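Local atomic coordinates of sulfhydryl oxidase Erv1p (Arabidopsis thaliana, PDB entry 2HJ3), a protein that catalyses FAD-dependent disulfide bond formation, passing electrons from thiols to oxygen, and is required for import and folding of small cysteine-containing proteins in the mitochondrial intermembrane space. Residues V84-N89 / K94-C99; P68-S73 / S78-H83. One frame throughout, in Å; residues are numbered along the deposited sequence.

Overall arrangement
Followed from the N terminus, the chain meets contact 2 first. There 68-73 packs on 78-83, enclosing the first turn of helix 74-91; the loop it comes from links helix 54-66 to that helix in the FAD-binding four-helix bundle. Contact 1 opens afterwards: helix 74-91 continues through 84-89, ends, and the chain turns back so that 94-99 lies against it, before helix 102-105. The two closures are in series and do not cross. Helix 74-91 serves both, and their centres lie about 13 Å apart. A disulfide between C82 and C99 joins them. Contact 1 lines the FAD adenine and pyrophosphate; from contact 2 only C82 of segment 78-83 reaches the adenine.

Contact 1. Residues V84-N89 / K94-C99; sequences VHNTVN and KLVFPC. With FAD (flavin-adenine dinucleotide), chain K; SO4 (sulfate ion), chain D; SO4 (sulfate ion), chain F.
N86 and N89, one helical turn apart on helix 74-91 of the ERV/ALR four-helix bundle, meet the returning loop 94-99 beside the FAD adenine. The amide of N86 pairs in both directions with the backbone of F97: N of F97 reaches OD1 of N86 at 2.9 Å, tilted 26° from the carbonyl plane, while ND2 of N86 gives a straighter bond (157°) to O of F97, in the carbonyl plane on a lone pair. With CG beside its own backbone N (chi1 -82°), N86 holds both amide ends against the loop, and the V96 side chain crosses that of N86 at about a right angle, its CG1 3.4 Å from OD1 of N86. ND2 also donates to a sulfate, probably from the crystallisation liquor, shared with H83 and R90.

O of N89 accepts N of K94 at 2.8 Å, and CB of N89 touches O of L95 (3.3 Å). Its ND2 bonds N7A of FAD at 3.2 Å and, weakly, OD1 of N86, the pair probably fixing the N89 amide's rotation. The K94 chain, bent at chi4, leads away to the pyrophosphate, where NZ of K94 hydrogen-bonds FAD O1P (2.5 Å) and O1 of a second sulfate.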
loop_
_atom_site.group_PDB
_atom_site.type_symbol
_atom_site.label_atom_id
_atom_site.label_comp_id
_atom_site.label_asym_id
_atom_site.label_seq_id
_atom_site.Cartn_x
_atom_site.Cartn_y
_atom_site.Cartn_z
ATOM N N VAL A 84 -7.921 6.883 12.076
ATOM C CA VAL A 84 -8.657 6.243 11.005
ATOM C C VAL A 84 -8.776 4.763 11.329
ATOM O O VAL A 84 -9.862 4.195 11.278
ATOM C CB VAL A 84 -7.944 6.449 9.656
ATOM C CG1 VAL A 84 -8.418 5.413 8.637
ATOM C CG2 VAL A 84 -8.228 7.860 9.155
ATOM N N HIS A 85 -7.660 4.145 11.694
ATOM C CA HIS A 85 -7.672 2.729 12.035
ATOM C C HIS A 85 -8.636 2.468 13.201
ATOM O O HIS A 85 -9.310 1.437 13.236
ATOM C CB HIS A 85 -6.258 2.269 12.394
ATOM C CG HIS A 85 -6.094 0.781 12.436
ATOM N ND1 HIS A 85 -4.862 0.174 12.574
ATOM C CD2 HIS A 85 -6.997 -0.221 12.342
ATOM C CE1 HIS A 85 -5.016 -1.138 12.559
ATOM N NE2 HIS A 85 -6.302 -1.404 12.417
ATOM N N ASN A 86 -8.719 3.397 14.150
ATOM C CA ASN A 86 -9.629 3.206 15.285
ATOM C C ASN A 86 -11.105 3.238 14.896
ATOM O O ASN A 86 -11.914 2.506 15.459
ATOM C CB ASN A 86 -9.360 4.232 16.387
ATOM C CG ASN A 86 -8.210 3.827 17.268
ATOM O OD1 ASN A 86 -7.995 2.644 17.498
ATOM N ND2 ASN A 86 -7.475 4.797 17.784
ATOM N N THR A 87 -11.461 4.084 13.936
ATOM C CA THR A 87 -12.845 4.147 13.496
ATOM C C THR A 87 -13.241 2.774 12.958
ATOM O O THR A 87 -14.363 2.315 13.168
ATOM C CB THR A 87 -13.015 5.200 12.400
ATOM O OG1 THR A 87 -12.647 6.483 12.925
ATOM C CG2 THR A 87 -14.447 5.242 11.912
ATOM N N VAL A 88 -12.314 2.112 12.267
ATOM C CA VAL A 88 -12.590 0.786 11.742
ATOM C C VAL A 88 -12.670 -0.185 12.924
ATOM O O VAL A 88 -13.607 -0.977 13.013
ATOM C CB VAL A 88 -11.497 0.331 10.748
ATOM C CG1 VAL A 88 -11.792 -1.085 10.263
ATOM C CG2 VAL A 88 -11.448 1.287 9.555
ATOM N N ASN A 89 -11.703 -0.106 13.840
ATOM C CA ASN A 89 -11.706 -0.972 15.022
ATOM C C ASN A 89 -13.039 -0.877 15.766
ATOM O O ASN A 89 -13.653 -1.891 16.096
ATOM C CB ASN A 89 -10.582 -0.597 15.994
ATOM C CG ASN A 89 -9.203 -0.996 15.492
ATOM O OD1 ASN A 89 -9.055 -1.951 14.734
ATOM N ND2 ASN A 89 -8.187 -0.279 15.941
ATOM N N LYS A 94 -13.707 -3.959 18.047
ATOM C CA LYS A 94 -12.347 -4.332 18.419
ATOM C C LYS A 94 -11.779 -3.268 19.350
ATOM O O LYS A 94 -12.322 -2.165 19.444
ATOM C CB LYS A 94 -11.463 -4.434 17.176
ATOM C CG LYS A 94 -11.719 -5.634 16.284
ATOM C CD LYS A 94 -10.801 -5.570 15.066
ATOM C CE LYS A 94 -10.694 -6.908 14.362
ATOM N NZ LYS A 94 -10.068 -7.953 15.231
ATOM N N LEU A 95 -10.693 -3.598 20.041
ATOM C CA LEU A 95 -10.054 -2.651 20.946
ATOM C C LEU A 95 -9.643 -1.394 20.174
ATOM O O LEU A 95 -9.362 -1.460 18.974
ATOM C CB LEU A 95 -8.819 -3.294 21.577
ATOM C CG LEU A 95 -9.049 -4.391 22.624
ATOM C CD1 LEU A 95 -7.787 -5.220 22.793
ATOM C CD2 LEU A 95 -9.456 -3.750 23.951
ATOM N N VAL A 96 -9.631 -0.254 20.864
ATOM C CA VAL A 96 -9.240 1.025 20.272
ATOM C C VAL A 96 -7.862 1.365 20.836
ATOM O O VAL A 96 -7.672 1.431 22.050
ATOM C CB VAL A 96 -10.267 2.136 20.614
ATOM C CG1 VAL A 96 -9.693 3.517 20.315
ATOM C CG2 VAL A 96 -11.539 1.917 19.798
ATOM N N PHE A 97 -6.912 1.568 19.931
ATOM C CA PHE A 97 -5.517 1.836 20.260
ATOM C C PHE A 97 -5.262 3.276 20.685
ATOM O O PHE A 97 -5.787 4.200 20.077
ATOM C CB PHE A 97 -4.672 1.486 19.019
ATOM C CG PHE A 97 -3.188 1.546 19.237
ATOM C CD1 PHE A 97 -2.477 0.405 19.591
ATOM C CD2 PHE A 97 -2.492 2.740 19.058
ATOM C CE1 PHE A 97 -1.089 0.453 19.759
ATOM C CE2 PHE A 97 -1.102 2.797 19.226
ATOM C CZ PHE A 97 -0.404 1.656 19.574
ATOM N N PRO A 98 -4.460 3.484 21.749
ATOM C CA PRO A 98 -4.146 4.840 22.229
ATOM C C PRO A 98 -3.123 5.456 21.285
ATOM O O PRO A 98 -1.944 5.094 21.297
ATOM C CB PRO A 98 -3.583 4.595 23.625
ATOM C CG PRO A 98 -2.936 3.244 23.496
ATOM C CD PRO A 98 -3.940 2.463 22.680
ATOM N N CYS A 99 -3.580 6.399 20.470
ATOM C CA CYS A 99 -2.720 7.019 19.476
ATOM C C CYS A 99 -1.509 7.788 19.964
ATOM O O CYS A 99 -0.818 8.416 19.165
ATOM C CB CYS A 99 -3.551 7.904 18.558
ATOM S SG CYS A 99 -4.868 6.991 17.703
HETATM P PA FAD K . -5.731 -4.808 12.600
HETATM O O1A FAD K . -6.869 -3.868 12.803
HETATM O O2A FAD K . -5.434 -5.529 11.326
HETATM O O5B FAD K . -4.283 -4.653 13.163
HETATM C C5B FAD K . -2.922 -4.375 12.886
HETATM C C4B FAD K . -2.325 -4.582 14.261
HETATM O O4B FAD K . -1.771 -3.240 14.287
HETATM C C3B FAD K . -2.873 -4.851 15.691
HETATM O O3B FAD K . -2.875 -6.232 16.054
HETATM C C2B FAD K . -2.112 -3.915 16.523
HETATM O O2B FAD K . -0.827 -4.321 16.881
HETATM C C1B FAD K . -2.045 -2.702 15.587
HETATM N N9A FAD K . -2.998 -1.634 15.632
HETATM C C8A FAD K . -4.371 -1.565 15.972
HETATM N N7A FAD K . -4.983 -0.419 15.976
HETATM C C5A FAD K . -3.978 0.458 15.587
HETATM C C6A FAD K . -3.884 1.855 15.422
HETATM N N6A FAD K . -4.965 2.606 15.718
HETATM N N1A FAD K . -2.656 2.389 15.050
HETATM C C2A FAD K . -1.509 1.685 14.879
HETATM N N3A FAD K . -1.634 0.285 15.006
HETATM C C4A FAD K . -2.892 -0.262 15.392
HETATM N N1 FAD K . -12.608 -4.920 7.720
HETATM C C2 FAD K . -13.981 -5.075 7.761
HETATM O O2 FAD K . -14.538 -6.127 8.129
HETATM N N3 FAD K . -14.623 -3.912 7.370
HETATM C C4 FAD K . -13.976 -2.712 6.987
HETATM O O4 FAD K . -14.806 -1.839 6.568
HETATM C C4X FAD K . -12.594 -2.617 6.983
HETATM N N5 FAD K . -11.831 -1.499 6.497
HETATM C C5X FAD K . -10.427 -1.428 6.332
HETATM C C6 FAD K . -9.818 -0.297 5.746
HETATM C C7 FAD K . -8.404 -0.296 5.552
HETATM C C7M FAD K . -7.806 0.931 4.848
HETATM C C8 FAD K . -7.596 -1.401 5.969
HETATM C C8M FAD K . -6.082 -1.568 5.930
HETATM C C9 FAD K . -8.235 -2.514 6.531
HETATM C C9A FAD K . -9.639 -2.634 6.701
HETATM N N10 FAD K . -10.521 -3.681 7.278
HETATM C C10 FAD K . -11.888 -3.799 7.359
HETATM C "C1'" FAD K . -9.857 -4.730 7.976
HETATM C "C2'" FAD K . -9.580 -4.600 9.438
HETATM O "O2'" FAD K . -9.406 -3.188 9.786
HETATM C "C3'" FAD K . -8.626 -5.602 10.012
HETATM O "O3'" FAD K . -7.342 -5.352 9.465
HETATM C "C4'" FAD K . -8.886 -7.068 10.318
HETATM O "O4'" FAD K . -10.213 -7.213 10.894
HETATM C "C5'" FAD K . -7.991 -7.725 11.288
HETATM O "O5'" FAD K . -7.965 -7.192 12.615
HETATM P P FAD K . -6.756 -7.457 13.570
HETATM O O1P FAD K . -7.619 -7.507 14.746
HETATM O O2P FAD K . -5.827 -8.553 13.207
HETATM O O3P FAD K . -6.036 -6.010 13.600
HETATM S S SO4 D . -9.091 -7.141 19.067
HETATM O O1 SO4 D . -9.972 -8.010 18.254
HETATM O O2 SO4 D . -9.911 -6.196 19.848
HETATM O O3 SO4 D . -8.288 -7.970 19.987
HETATM O O4 SO4 D . -8.190 -6.382 18.177
HETATM S S SO4 F . -9.712 7.564 18.663
HETATM O O1 SO4 F . -10.360 8.880 18.540
HETATM O O2 SO4 F . -10.744 6.519 18.764
HETATM O O3 SO4 F . -8.866 7.320 17.480
HETATM O O4 SO4 F . -8.870 7.542 19.874
#

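Contact 2. Residues P68-S73 / S78-H83; sequences PAQAGS and SQWLCH. With FAD (flavin-adenine dinucleotide), chain K; SO4 (sulfate ion), chain F.
A helix-to-loop packing contact sets the indole of W80, on helix 74-91, against A69 and Q70 of the loop arriving from helix 54-66, on the side of the helix away from the FAD adenine. The backbone of A69 lies over one face of the ring: its CA sits 3.6 Å from the centroid of the five-membered ring and 21° off the normal, which satisfies the geometry of a CH-pi contact. CB of A69 packs on the six-membered ring, 3.9 Å from CH2 of W80. N of Q70 lies over the same face, nearer the rim, 3.7 Å from CG of W80. The side chain of Q70 contributes its aliphatic part, with CG of Q70 4.0 Å from CD1 of W80, before a bend at chi2 (-89°) carries the amide away.

In this four-helix bundle, M44 of helix 34-50 also touches W80, so the indole joins the connecting loop to a neighbouring helix. CG stands anti to the backbone N of W80 (chi1 176°), which extends the ring out from the helix to the loop. NE1 hydrogen-bonds to O of N67, just after helix 54-66, whereas O of P68, although close, has too poor an angle for a bond. Two residues on, another side of the helix faces the cofactor: O of C82 accepts a weak hydrogen bond from FAD N6A at 3.1 Å, and SG of C82 is joined to C99 in a disulfide. ND1 of H83 donates to a sulfate oxygen, O3, at 2.9 Å, which lies at the ring edge, near its plane.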
loop_
_atom_site.group_PDB
_atom_site.type_symbol
_atom_site.label_atom_id
_atom_site.label_comp_id
_atom_site.label_asym_id
_atom_site.label_seq_id
_atom_site.Cartn_x
_atom_site.Cartn_y
_atom_site.Cartn_z
ATOM N N PRO A 68 -10.173 14.243 6.328
ATOM C CA PRO A 68 -9.061 14.281 5.374
ATOM C C PRO A 68 -7.696 14.027 6.011
ATOM O O PRO A 68 -7.457 14.384 7.166
ATOM C CB PRO A 68 -9.187 15.674 4.741
ATOM C CG PRO A 68 -9.867 16.487 5.797
ATOM C CD PRO A 68 -10.889 15.533 6.369
ATOM N N ALA A 69 -6.808 13.401 5.248
ATOM C CA ALA A 69 -5.470 13.080 5.728
ATOM C C ALA A 69 -4.692 14.299 6.216
ATOM O O ALA A 69 -4.654 15.319 5.546
ATOM C CB ALA A 69 -4.675 12.366 4.622
ATOM N N GLN A 70 -4.071 14.176 7.388
ATOM C CA GLN A 70 -3.262 15.257 7.960
ATOM C C GLN A 70 -1.821 14.877 7.640
ATOM O O GLN A 70 -1.213 14.074 8.349
ATOM C CB GLN A 70 -3.426 15.325 9.483
ATOM C CG GLN A 70 -4.840 15.551 10.003
ATOM C CD GLN A 70 -5.180 17.018 10.151
ATOM O OE1 GLN A 70 -4.412 17.784 10.724
ATOM N NE2 GLN A 70 -6.342 17.413 9.646
ATOM N N ALA A 71 -1.275 15.456 6.575
ATOM C CA ALA A 71 0.083 15.130 6.153
ATOM C C ALA A 71 1.099 16.230 6.401
ATOM O O ALA A 71 2.189 16.213 5.829
ATOM C CB ALA A 71 0.082 14.753 4.675
ATOM N N GLY A 72 0.754 17.167 7.271
ATOM C CA GLY A 72 1.653 18.269 7.558
ATOM C C GLY A 72 2.982 17.860 8.148
ATOM O O GLY A 72 3.965 18.587 8.012
ATOM N N SER A 73 3.019 16.708 8.810
ATOM C CA SER A 73 4.252 16.220 9.424
ATOM C C SER A 73 4.098 14.778 9.900
ATOM O O SER A 73 3.004 14.208 9.848
ATOM C CB SER A 73 4.643 17.103 10.612
ATOM O OG SER A 73 3.651 17.067 11.627
ATOM N N SER A 78 0.955 10.130 11.481
ATOM C CA SER A 78 0.927 8.957 12.359
ATOM C C SER A 78 -0.370 8.930 13.145
ATOM O O SER A 78 -1.048 7.906 13.210
ATOM C CB SER A 78 2.060 9.003 13.378
ATOM O OG SER A 78 3.308 9.159 12.759
ATOM N N GLN A 79 -0.698 10.062 13.760
ATOM C CA GLN A 79 -1.911 10.175 14.568
ATOM C C GLN A 79 -3.139 9.960 13.706
ATOM O O GLN A 79 -3.975 9.103 13.998
ATOM C CB GLN A 79 -1.982 11.553 15.227
ATOM C CG GLN A 79 -0.845 11.844 16.195
ATOM C CD GLN A 79 -0.885 10.948 17.413
ATOM O OE1 GLN A 79 0.153 10.463 17.868
ATOM N NE2 GLN A 79 -2.083 10.728 17.957
ATOM N N TRP A 80 -3.243 10.739 12.634
ATOM C CA TRP A 80 -4.379 10.634 11.735
ATOM C C TRP A 80 -4.631 9.185 11.321
ATOM O O TRP A 80 -5.761 8.698 11.384
ATOM C CB TRP A 80 -4.146 11.487 10.484
ATOM C CG TRP A 80 -5.246 11.338 9.483
ATOM C CD1 TRP A 80 -6.470 11.933 9.516
ATOM C CD2 TRP A 80 -5.253 10.469 8.347
ATOM N NE1 TRP A 80 -7.249 11.484 8.472
ATOM C CE2 TRP A 80 -6.525 10.583 7.739
ATOM C CE3 TRP A 80 -4.309 9.602 7.785
ATOM C CZ2 TRP A 80 -6.879 9.862 6.596
ATOM C CZ3 TRP A 80 -4.657 8.884 6.650
ATOM C CH2 TRP A 80 -5.935 9.019 6.067
ATOM N N LEU A 81 -3.576 8.496 10.901
ATOM C CA LEU A 81 -3.703 7.106 10.462
ATOM C C LEU A 81 -4.187 6.209 11.600
ATOM O O LEU A 81 -4.897 5.235 11.373
ATOM C CB LEU A 81 -2.360 6.604 9.925
ATOM C CG LEU A 81 -2.384 5.360 9.036
ATOM C CD1 LEU A 81 -3.377 5.535 7.893
ATOM C CD2 LEU A 81 -0.990 5.124 8.494
ATOM N N CYS A 82 -3.800 6.548 12.827
ATOM C CA CYS A 82 -4.213 5.779 13.997
ATOM C C CYS A 82 -5.689 6.018 14.289
ATOM O O CYS A 82 -6.417 5.092 14.668
ATOM C CB CYS A 82 -3.364 6.168 15.208
ATOM S SG CYS A 82 -3.894 5.448 16.798
ATOM N N HIS A 83 -6.140 7.259 14.095
ATOM C CA HIS A 83 -7.546 7.592 14.343
ATOM C C HIS A 83 -8.412 6.910 13.308
ATOM O O HIS A 83 -9.504 6.424 13.607
ATOM C CB HIS A 83 -7.775 9.109 14.291
ATOM C CG HIS A 83 -7.079 9.859 15.381
ATOM N ND1 HIS A 83 -7.307 9.609 16.716
ATOM C CD2 HIS A 83 -6.103 10.795 15.336
ATOM C CE1 HIS A 83 -6.492 10.347 17.448
ATOM N NE2 HIS A 83 -5.750 11.075 16.634
HETATM P PA FAD K . -5.731 -4.808 12.600
HETATM O O1A FAD K . -6.869 -3.868 12.803
HETATM O O2A FAD K . -5.434 -5.529 11.326
HETATM O O5B FAD K . -4.283 -4.653 13.163
HETATM C C5B FAD K . -2.922 -4.375 12.886
HETATM C C4B FAD K . -2.325 -4.582 14.261
HETATM O O4B FAD K . -1.771 -3.240 14.287
HETATM C C3B FAD K . -2.873 -4.851 15.691
HETATM O O3B FAD K . -2.875 -6.232 16.054
HETATM C C2B FAD K . -2.112 -3.915 16.523
HETATM O O2B FAD K . -0.827 -4.321 16.881
HETATM C C1B FAD K . -2.045 -2.702 15.587
HETATM N N9A FAD K . -2.998 -1.634 15.632
HETATM C C8A FAD K . -4.371 -1.565 15.972
HETATM N N7A FAD K . -4.983 -0.419 15.976
HETATM C C5A FAD K . -3.978 0.458 15.587
HETATM C C6A FAD K . -3.884 1.855 15.422
HETATM N N6A FAD K . -4.965 2.606 15.718
HETATM N N1A FAD K . -2.656 2.389 15.050
HETATM C C2A FAD K . -1.509 1.685 14.879
HETATM N N3A FAD K . -1.634 0.285 15.006
HETATM C C4A FAD K . -2.892 -0.262 15.392
HETATM N N1 FAD K . -12.608 -4.920 7.720
HETATM C C2 FAD K . -13.981 -5.075 7.761
HETATM O O2 FAD K . -14.538 -6.127 8.129
HETATM N N3 FAD K . -14.623 -3.912 7.370
HETATM C C4 FAD K . -13.976 -2.712 6.987
HETATM O O4 FAD K . -14.806 -1.839 6.568
HETATM C C4X FAD K . -12.594 -2.617 6.983
HETATM N N5 FAD K . -11.831 -1.499 6.497
HETATM C C5X FAD K . -10.427 -1.428 6.332
HETATM C C6 FAD K . -9.818 -0.297 5.746
HETATM C C7 FAD K . -8.404 -0.296 5.552
HETATM C C7M FAD K . -7.806 0.931 4.848
HETATM C C8 FAD K . -7.596 -1.401 5.969
HETATM C C8M FAD K . -6.082 -1.568 5.930
HETATM C C9 FAD K . -8.235 -2.514 6.531
HETATM C C9A FAD K . -9.639 -2.634 6.701
HETATM N N10 FAD K . -10.521 -3.681 7.278
HETATM C C10 FAD K . -11.888 -3.799 7.359
HETATM C "C1'" FAD K . -9.857 -4.730 7.976
HETATM C "C2'" FAD K . -9.580 -4.600 9.438
HETATM O "O2'" FAD K . -9.406 -3.188 9.786
HETATM C "C3'" FAD K . -8.626 -5.602 10.012
HETATM O "O3'" FAD K . -7.342 -5.352 9.465
HETATM C "C4'" FAD K . -8.886 -7.068 10.318
HETATM O "O4'" FAD K . -10.213 -7.213 10.894
HETATM C "C5'" FAD K . -7.991 -7.725 11.288
HETATM O "O5'" FAD K . -7.965 -7.192 12.615
HETATM P P FAD K . -6.756 -7.457 13.570
HETATM O O1P FAD K . -7.619 -7.507 14.746
HETATM O O2P FAD K . -5.827 -8.553 13.207
HETATM O O3P FAD K . -6.036 -6.010 13.600
HETATM S S SO4 F . -9.712 7.564 18.663
HETATM O O1 SO4 F . -10.360 8.880 18.540
HETATM O O2 SO4 F . -10.744 6.519 18.764
HETATM O O3 SO4 F . -8.866 7.320 17.480
HETATM O O4 SO4 F . -8.870 7.542 19.874
#